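Local coordinates for protein PvdO (Pseudomonas aeruginosa, PDB 5HHA) that takes part in chromophore maturation in the periplasm, binds calcium, and belongs to the formylglycine-generating-enzyme family, whose oxidase activity it may share, at residues Ser80-Thr85 with Gly209-His214; Ala182-Thr187 with Ser202-Ala207. One frame throughout, in Å; residues are numbered along the deposited sequence.

Interaction 1: Ser80-Thr85 with Gly209-His214; sequences SRYQVT and GVYDMH
Tyr82 and Tyr211 run side by side from their two loops and point the same way. CE1 of Tyr82 sits over one face of the Tyr211 ring, 3.4 Å from Tyr211 CD1, with the planes inclined at 38°. Arg81 has its CG wedged between the backbone N and the carbonyl carbon (chi1 66°), and from there the chain runs extended alongside Tyr211, its CD 4.1 Å from Tyr211 CE1. The guanidinium stands nearly perpendicular to the Tyr211 ring, has the Tyr82 OH above one face, offset toward its rim, and is salt-bridged through NH2 to Glu41; a water in its plane accepts from Arg81 NH1 and donates to Gly209 O. In this formylglycine-generating-enzyme-like domain, the contact joins the loop between strand 77-80 and helix 86-96 to the long coil that leads into strand 218-221. One direct backbone bond spans it, Tyr211 N to Arg81 O (2.8 Å, 166° at the hydrogen). Farther along, Gln83 bends at chi2 and crosses Asp212, amide and carboxylate planes nearly parallel. A second water accepts from Gln83 N and donates to Gln83 OE1 and Asp212 OD2; Glu219 takes the amide NE2, and OD2 of Asp212 also accepts from Gly201 N.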
ATOM      1  N   SER A  80       3.931  -2.076   7.796  1.00  8.13           N
ATOM      2  CA  SER A  80       4.417  -3.355   7.302  1.00  9.22           C
ATOM      3  C   SER A  80       5.376  -3.097   6.138  1.00  8.68           C
ATOM      4  O   SER A  80       5.070  -2.322   5.215  1.00  8.88           O
ATOM      5  CB  SER A  80       3.256  -4.280   6.973  1.00  8.49           C
ATOM      6  OG  SER A  80       2.358  -3.742   6.024  1.00  9.36           O
ATOM      7  N   ARG A  81       6.574  -3.665   6.226  1.00  8.90           N
ATOM      8  CA  ARG A  81       7.569  -3.382   5.196  1.00  9.83           C
ATOM      9  C   ARG A  81       7.178  -3.964   3.850  1.00 10.20           C
ATOM     10  O   ARG A  81       7.646  -3.501   2.789  1.00  9.03           O
ATOM     11  CB  ARG A  81       8.982  -3.810   5.621  1.00  9.79           C
ATOM     12  CG  ARG A  81       9.230  -5.285   5.809  1.00 11.37           C
ATOM     13  CD  ARG A  81      10.715  -5.468   6.063  1.00 13.27           C
ATOM     14  NE  ARG A  81      11.120  -6.856   6.232  1.00 13.68           N
ATOM     15  CZ  ARG A  81      12.392  -7.243   6.240  1.00 14.25           C
ATOM     16  NH1 ARG A  81      13.363  -6.341   6.122  1.00 16.75           N
ATOM     17  NH2 ARG A  81      12.692  -8.533   6.388  1.00 17.76           N
ATOM     18  N   TYR A  82       6.346  -4.996   3.902  1.00  9.29           N
ATOM     19  CA  TYR A  82       5.712  -5.581   2.729  1.00  8.87           C
ATOM     20  C   TYR A  82       4.208  -5.332   2.796  1.00  8.66           C
ATOM     21  O   TYR A  82       3.665  -5.038   3.867  1.00  9.18           O
ATOM     22  CB  TYR A  82       5.903  -7.095   2.714  1.00  9.59           C
ATOM     23  CG  TYR A  82       7.330  -7.554   2.847  1.00  9.72           C
ATOM     24  CD1 TYR A  82       8.272  -7.200   1.902  1.00 10.38           C
ATOM     25  CD2 TYR A  82       7.746  -8.363   3.908  1.00 12.64           C
ATOM     26  CE1 TYR A  82       9.575  -7.637   1.990  1.00 12.88           C
ATOM     27  CE2 TYR A  82       9.058  -8.802   4.003  1.00 14.22           C
ATOM     28  CZ  TYR A  82       9.952  -8.409   3.048  1.00 12.29           C
ATOM     29  OH  TYR A  82      11.256  -8.847   3.142  1.00 16.32           O
ATOM     30  N   GLN A  83       3.535  -5.464   1.669  1.00  8.48           N
ATOM     31  CA  GLN A  83       2.120  -5.715   1.675  1.00  8.33           C
ATOM     32  C   GLN A  83       1.851  -6.969   2.524  1.00  8.52           C
ATOM     33  O   GLN A  83       2.675  -7.897   2.573  1.00  8.91           O
ATOM     34  CB  GLN A  83       1.643  -5.894   0.235  1.00  8.10           C
ATOM     35  CG  GLN A  83       1.630  -4.573  -0.551  1.00  9.80           C
ATOM     36  CD  GLN A  83       2.370  -4.587  -1.884  1.00  7.36           C
ATOM     37  OE1 GLN A  83       2.889  -5.603  -2.351  1.00  8.86           O
ATOM     38  NE2 GLN A  83       2.387  -3.411  -2.525  1.00  8.37           N
ATOM     39  N   VAL A  84       0.718  -6.977   3.214  1.00  7.90           N
ATOM     40  CA  VAL A  84       0.355  -8.156   3.990  1.00  9.06           C
ATOM     41  C   VAL A  84       0.221  -9.326   3.033  1.00  8.42           C
ATOM     42  O   VAL A  84      -0.326  -9.186   1.947  1.00  8.84           O
ATOM     43  CB  VAL A  84      -0.914  -7.898   4.786  1.00  8.99           C
ATOM     44  CG1 VAL A  84      -1.428  -9.193   5.456  1.00 10.73           C
ATOM     45  CG2 VAL A  84      -0.656  -6.833   5.848  1.00 10.22           C
ATOM     46  N   THR A  85       0.759 -10.482   3.409  1.00  8.50           N
ATOM     47  CA  THR A  85       0.834 -11.591   2.465  1.00  8.42           C
ATOM     48  C   THR A  85      -0.379 -12.492   2.514  1.00  8.76           C
ATOM     49  O   THR A  85      -1.158 -12.465   3.466  1.00  9.37           O
ATOM     50  CB  THR A  85       2.050 -12.489   2.723  1.00 10.58           C
ATOM     51  OG1 THR A  85       1.861 -13.159   3.977  1.00 10.29           O
ATOM     52  CG2 THR A  85       3.373 -11.707   2.710  1.00 12.76           C
ATOM     53  N   GLY A 209      13.642   1.142   4.211  1.00 10.22           N
ATOM     54  CA  GLY A 209      13.514  -0.283   4.433  1.00 10.38           C
ATOM     55  C   GLY A 209      12.171  -0.856   4.000  1.00 10.13           C
ATOM     56  O   GLY A 209      11.791  -1.957   4.409  1.00 11.14           O
ATOM     57  N   VAL A 210      11.456  -0.141   3.136  1.00 10.11           N
ATOM     58  CA  VAL A 210      10.118  -0.566   2.712  1.00  8.61           C
ATOM     59  C   VAL A 210      10.194  -1.138   1.300  1.00  9.23           C
ATOM     60  O   VAL A 210      10.910  -0.612   0.445  1.00  9.40           O
ATOM     61  CB  VAL A 210       9.165   0.625   2.733  1.00  9.25           C
ATOM     62  CG1 VAL A 210       7.755   0.167   2.399  1.00 10.05           C
ATOM     63  CG2 VAL A 210       9.160   1.279   4.093  1.00 11.32           C
ATOM     64  N   TYR A 211       9.431  -2.203   1.029  1.00  8.77           N
ATOM     65  CA  TYR A 211       9.428  -2.900  -0.260  1.00  9.36           C
ATOM     66  C   TYR A 211       8.079  -2.758  -0.966  1.00  8.08           C
ATOM     67  O   TYR A 211       7.029  -2.633  -0.321  1.00  8.85           O
ATOM     68  CB  TYR A 211       9.648  -4.398  -0.056  1.00  8.89           C
ATOM     69  CG  TYR A 211      11.006  -4.768   0.494  1.00  9.03           C
ATOM     70  CD1 TYR A 211      11.272  -4.725   1.862  1.00 10.57           C
ATOM     71  CD2 TYR A 211      12.000  -5.214  -0.360  1.00  9.94           C
ATOM     72  CE1 TYR A 211      12.501  -5.079   2.356  1.00 12.28           C
ATOM     73  CE2 TYR A 211      13.242  -5.601   0.140  1.00 11.52           C
ATOM     74  CZ  TYR A 211      13.459  -5.523   1.488  1.00 11.75           C
ATOM     75  OH  TYR A 211      14.712  -5.891   1.995  1.00 17.44           O
ATOM     76  N   ASP A 212       8.125  -2.801  -2.289  1.00  8.40           N
ATOM     77  CA  ASP A 212       6.944  -2.878  -3.160  1.00  7.61           C
ATOM     78  C   ASP A 212       6.042  -1.649  -3.104  1.00  7.97           C
ATOM     79  O   ASP A 212       4.863  -1.755  -3.446  1.00  8.15           O
ATOM     80  CB  ASP A 212       6.141  -4.163  -2.913  1.00  8.73           C
ATOM     81  CG  ASP A 212       6.906  -5.413  -3.293  1.00  8.60           C
ATOM     82  OD1 ASP A 212       7.416  -5.493  -4.438  1.00  8.74           O
ATOM     83  OD2 ASP A 212       7.020  -6.337  -2.446  1.00  9.61           O
ATOM     84  N   MET A 213       6.576  -0.495  -2.729  1.00  8.18           N
ATOM     85  CA  MET A 213       5.751   0.699  -2.717  1.00  8.03           C
ATOM     86  C   MET A 213       5.415   1.197  -4.125  1.00  7.18           C
ATOM     87  O   MET A 213       4.560   2.067  -4.279  1.00  8.13           O
ATOM     88  CB  MET A 213       6.421   1.801  -1.906  1.00  8.91           C
ATOM     89  CG  MET A 213       6.227   1.646  -0.400  1.00  8.80           C
ATOM     90  SD  MET A 213       4.554   2.136   0.073  1.00  9.23           S
ATOM     91  CE  MET A 213       4.677   2.197   1.838  1.00  9.76           C
ATOM     92  N   HIS A 214       6.069   0.674  -5.154  1.00  7.64           N
ATOM     93  CA  HIS A 214       5.892   1.157  -6.527  1.00  8.07           C
ATOM     94  C   HIS A 214       5.371   0.130  -7.488  1.00  8.07           C
ATOM     95  O   HIS A 214       5.393   0.331  -8.696  1.00  7.95           O
ATOM     96  CB  HIS A 214       7.164   1.854  -6.997  1.00  8.51           C
ATOM     97  CG  HIS A 214       7.575   2.924  -6.038  1.00  8.10           C
ATOM     98  ND1 HIS A 214       7.212   4.256  -6.114  1.00 11.11           N
ATOM     99  CD2 HIS A 214       8.245   2.786  -4.887  1.00  6.42           C
ATOM    100  CE1 HIS A 214       7.664   4.887  -5.040  1.00  6.08           C
ATOM    101  NE2 HIS A 214       8.315   4.010  -4.294  1.00 12.04           N
TER
HETATM  102  O   HOH W   1      13.576  -3.453   5.854  1.00 14.53           O
HETATM  103  O   HOH W   2       4.964  -6.232  -0.650  1.00  9.99           O

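Interaction 2: Ala182-Thr187 with Ser202-Ala207; sequences AKHANT and SFPPNA. With CA (calcium ion), chain C.
The Phe203 ring has the backbone of Ala182 to Asn186 along one face and part of its rim: the amide N of Ala185 lies over that face, 3.7 Å above the plane and displaced toward the rim, while Lys183 O meets the edge near the ring plane. Ala182 O approaches obliquely, 3.4 Å from Phe203 CE2, and CB of Asn186 packs against Phe203 CE1 at 3.8 Å. Phe203 is thus held mainly by main-chain atoms, and its CB rests against His184 O (3.4 Å). With CG anti to the carbonyl carbon (chi1 -54°), the ring points toward the 182-187 backbone. The His184 ring meets Pro204 obliquely, the two side chains crossing at about a right angle, with His184 ND1 4.0 Å from Pro204 CD; a water lies in the imidazole plane at its edge, 2.9 Å from His184 ND1. No direct hydrogen bond crosses between the segments, and this water provides a polar bridge, donating to His184 O and to Pro204 O. Both segments belong to one long irregular coil of the formylglycine-generating-enzyme-like domain, between helix 154-162 and strand 218-221, and the chain between them loops out through a calcium site. Asn186 sets CG anti to its own amide nitrogen (chi1 -178°), which turns the amide away from Phe203 toward the ion: Asn186 OD1 binds calcium at 2.4 Å, and Thr187 O and a water are further ligands. Gly189, Asp192 and Tyr194 complete the protein part of the site, while Asn186 ND2 is hydrogen-bonded to Phe196 O, fixing which end of the amide faces the metal.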
ATOM      1  N   ALA A 182      11.559  -2.003 -14.074  1.00 10.33           N
ATOM      2  CA  ALA A 182      11.499  -3.451 -13.878  1.00 11.49           C
ATOM      3  C   ALA A 182      12.556  -4.020 -12.936  1.00 11.68           C
ATOM      4  O   ALA A 182      12.380  -5.150 -12.455  1.00 13.28           O
ATOM      5  CB  ALA A 182      11.589  -4.130 -15.201  1.00 14.63           C
ATOM      6  N   LYS A 183      13.625  -3.285 -12.654  1.00 10.48           N
ATOM      7  CA  LYS A 183      14.580  -3.698 -11.616  1.00 11.33           C
ATOM      8  C   LYS A 183      14.119  -3.367 -10.204  1.00 12.08           C
ATOM      9  O   LYS A 183      14.698  -3.849  -9.231  1.00 13.10           O
ATOM     10  CB  LYS A 183      15.967  -3.074 -11.860  1.00 15.37           C
ATOM     11  CG  LYS A 183      16.669  -3.597 -13.101  1.00 20.55           C
ATOM     12  CD  LYS A 183      16.920  -5.092 -13.025  1.00 29.62           C
ATOM     13  CE  LYS A 183      17.697  -5.588 -14.236  1.00 37.72           C
ATOM     14  NZ  LYS A 183      18.046  -7.036 -14.109  1.00 41.81           N
ATOM     15  N   HIS A 184      13.086  -2.525 -10.071  1.00 11.45           N
ATOM     16  CA  HIS A 184      12.609  -2.082  -8.774  1.00 10.35           C
ATOM     17  C   HIS A 184      11.144  -2.318  -8.468  1.00  8.93           C
ATOM     18  O   HIS A 184      10.751  -2.135  -7.336  1.00 10.44           O
ATOM     19  CB  HIS A 184      12.947  -0.603  -8.588  1.00 11.54           C
ATOM     20  CG  HIS A 184      14.413  -0.359  -8.486  1.00 11.62           C
ATOM     21  ND1 HIS A 184      15.130  -0.453  -7.307  1.00 15.80           N
ATOM     22  CD2 HIS A 184      15.311  -0.106  -9.459  1.00 11.63           C
ATOM     23  CE1 HIS A 184      16.408  -0.247  -7.566  1.00 12.86           C
ATOM     24  NE2 HIS A 184      16.544  -0.030  -8.860  1.00 16.15           N
ATOM     25  N   ALA A 185      10.336  -2.696  -9.447  1.00  9.54           N
ATOM     26  CA  ALA A 185       8.916  -2.851  -9.186  1.00  8.90           C
ATOM     27  C   ALA A 185       8.253  -3.750 -10.178  1.00  8.85           C
ATOM     28  O   ALA A 185       8.642  -3.833 -11.323  1.00  8.91           O
ATOM     29  CB  ALA A 185       8.243  -1.481  -9.223  1.00  9.11           C
ATOM     30  N   ASN A 186       7.183  -4.392  -9.729  1.00  8.83           N
ATOM     31  CA  ASN A 186       6.371  -5.262 -10.560  1.00  8.42           C
ATOM     32  C   ASN A 186       5.165  -4.543 -11.145  1.00  7.96           C
ATOM     33  O   ASN A 186       4.249  -4.170 -10.410  1.00  8.37           O
ATOM     34  CB  ASN A 186       5.913  -6.478  -9.735  1.00  9.06           C
ATOM     35  CG  ASN A 186       5.095  -7.467 -10.533  1.00  8.83           C
ATOM     36  OD1 ASN A 186       5.094  -7.453 -11.751  1.00  9.39           O
ATOM     37  ND2 ASN A 186       4.456  -8.393  -9.846  1.00 10.14           N
ATOM     38  N   THR A 187       5.212  -4.282 -12.445  1.00  7.83           N
ATOM     39  CA  THR A 187       4.141  -3.586 -13.145  1.00  7.55           C
ATOM     40  C   THR A 187       3.778  -4.400 -14.367  1.00  8.46           C
ATOM     41  O   THR A 187       4.207  -5.554 -14.473  1.00  9.00           O
ATOM     42  CB  THR A 187       4.490  -2.128 -13.507  1.00  8.56           C
ATOM     43  OG1 THR A 187       5.494  -2.084 -14.533  1.00  8.57           O
ATOM     44  CG2 THR A 187       4.938  -1.390 -12.264  1.00  8.94           C
ATOM     45  N   SER A 202      10.604  -8.926  -3.756  1.00  9.90           N
ATOM     46  CA  SER A 202      11.346  -9.471  -4.887  1.00 10.34           C
ATOM     47  C   SER A 202      12.224  -8.418  -5.564  1.00 10.84           C
ATOM     48  O   SER A 202      12.951  -8.751  -6.522  1.00 11.25           O
ATOM     49  CB  SER A 202      10.408 -10.096  -5.910  1.00 11.05           C
ATOM     50  OG  SER A 202       9.768 -11.238  -5.359  1.00 11.37           O
ATOM     51  N   PHE A 203      12.174  -7.181  -5.075  1.00 10.56           N
ATOM     52  CA  PHE A 203      12.961  -6.072  -5.630  1.00  9.88           C
ATOM     53  C   PHE A 203      13.583  -5.339  -4.442  1.00 10.38           C
ATOM     54  O   PHE A 203      13.191  -5.562  -3.293  1.00 10.49           O
ATOM     55  CB  PHE A 203      12.057  -5.125  -6.450  1.00 10.65           C
ATOM     56  CG  PHE A 203      11.271  -5.836  -7.509  1.00  9.39           C
ATOM     57  CD1 PHE A 203      10.027  -6.365  -7.243  1.00  8.71           C
ATOM     58  CD2 PHE A 203      11.808  -6.052  -8.769  1.00 11.70           C
ATOM     59  CE1 PHE A 203       9.338  -7.093  -8.221  1.00 10.45           C
ATOM     60  CE2 PHE A 203      11.125  -6.745  -9.725  1.00 10.66           C
ATOM     61  CZ  PHE A 203       9.893  -7.280  -9.457  1.00  9.33           C
ATOM     62  N   PRO A 204      14.534  -4.432  -4.683  1.00  9.94           N
ATOM     63  CA  PRO A 204      15.206  -3.791  -3.554  1.00 11.18           C
ATOM     64  C   PRO A 204      14.297  -2.883  -2.763  1.00 10.73           C
ATOM     65  O   PRO A 204      13.295  -2.366  -3.307  1.00 11.54           O
ATOM     66  CB  PRO A 204      16.307  -2.958  -4.227  1.00 12.17           C
ATOM     67  CG  PRO A 204      16.594  -3.694  -5.508  1.00 12.36           C
ATOM     68  CD  PRO A 204      15.242  -4.186  -5.953  1.00 11.84           C
ATOM     69  N   PRO A 205      14.615  -2.667  -1.492  1.00 10.75           N
ATOM     70  CA  PRO A 205      13.823  -1.763  -0.674  1.00 11.49           C
ATOM     71  C   PRO A 205      14.222  -0.322  -0.923  1.00 11.48           C
ATOM     72  O   PRO A 205      15.287  -0.066  -1.518  1.00 12.35           O
ATOM     73  CB  PRO A 205      14.190  -2.182   0.743  1.00 13.29           C
ATOM     74  CG  PRO A 205      15.614  -2.601   0.620  1.00 13.94           C
ATOM     75  CD  PRO A 205      15.734  -3.264  -0.733  1.00 11.88           C
ATOM     76  N   ASN A 206      13.396   0.612  -0.476  1.00 10.31           N
ATOM     77  CA  ASN A 206      13.796   2.006  -0.477  1.00 10.48           C
ATOM     78  C   ASN A 206      14.580   2.335   0.797  1.00 10.16           C
ATOM     79  O   ASN A 206      14.893   1.442   1.597  1.00 11.68           O
ATOM     80  CB  ASN A 206      12.591   2.928  -0.704  1.00 10.40           C
ATOM     81  CG  ASN A 206      11.611   2.937   0.455  1.00  9.75           C
ATOM     82  OD1 ASN A 206      11.908   2.536   1.581  1.00  9.45           O
ATOM     83  ND2 ASN A 206      10.412   3.448   0.176  1.00  9.48           N
ATOM     84  N   ALA A 207      14.915   3.606   0.981  1.00  9.81           N
ATOM     85  CA  ALA A 207      15.820   4.026   2.063  1.00 10.70           C
ATOM     86  C   ALA A 207      15.207   3.884   3.438  1.00 11.48           C
ATOM     87  O   ALA A 207      15.915   3.963   4.446  1.00 14.26           O
ATOM     88  CB  ALA A 207      16.294   5.481   1.844  1.00 13.11           C
TER
HETATM   89 CA    CA C 301       5.119  -7.682 -14.119  1.00  8.33          CA
HETATM   90  O   HOH W   3      12.922  -1.293  -5.662  1.00 19.90           O
HETATM   91  O   HOH W   4       2.769  -7.981 -14.051  1.00 10.57           O

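Interaction 2 is nested along the chain inside the long loop that interaction 1 closes, and the two abut: Tyr211 CD2 lies 3.2 Å from Phe203 O, Tyr211 CZ packs on Pro205 CB, and His214 O touches Ala185 CB. Interaction 1, its centre about 7 Å from the centre of the chain, is the deeper, joining the end of a sheet strand to the approach of another through a direct backbone bond, an oblique tyrosine pair and water bridges. Interaction 2, its centre about 14 Å from the same point and with Lys183 and Pro204 exposed, links two parts of one coil through an aromatic ring against main chain and a bridging water, with a calcium ion bound beside it by the first of them.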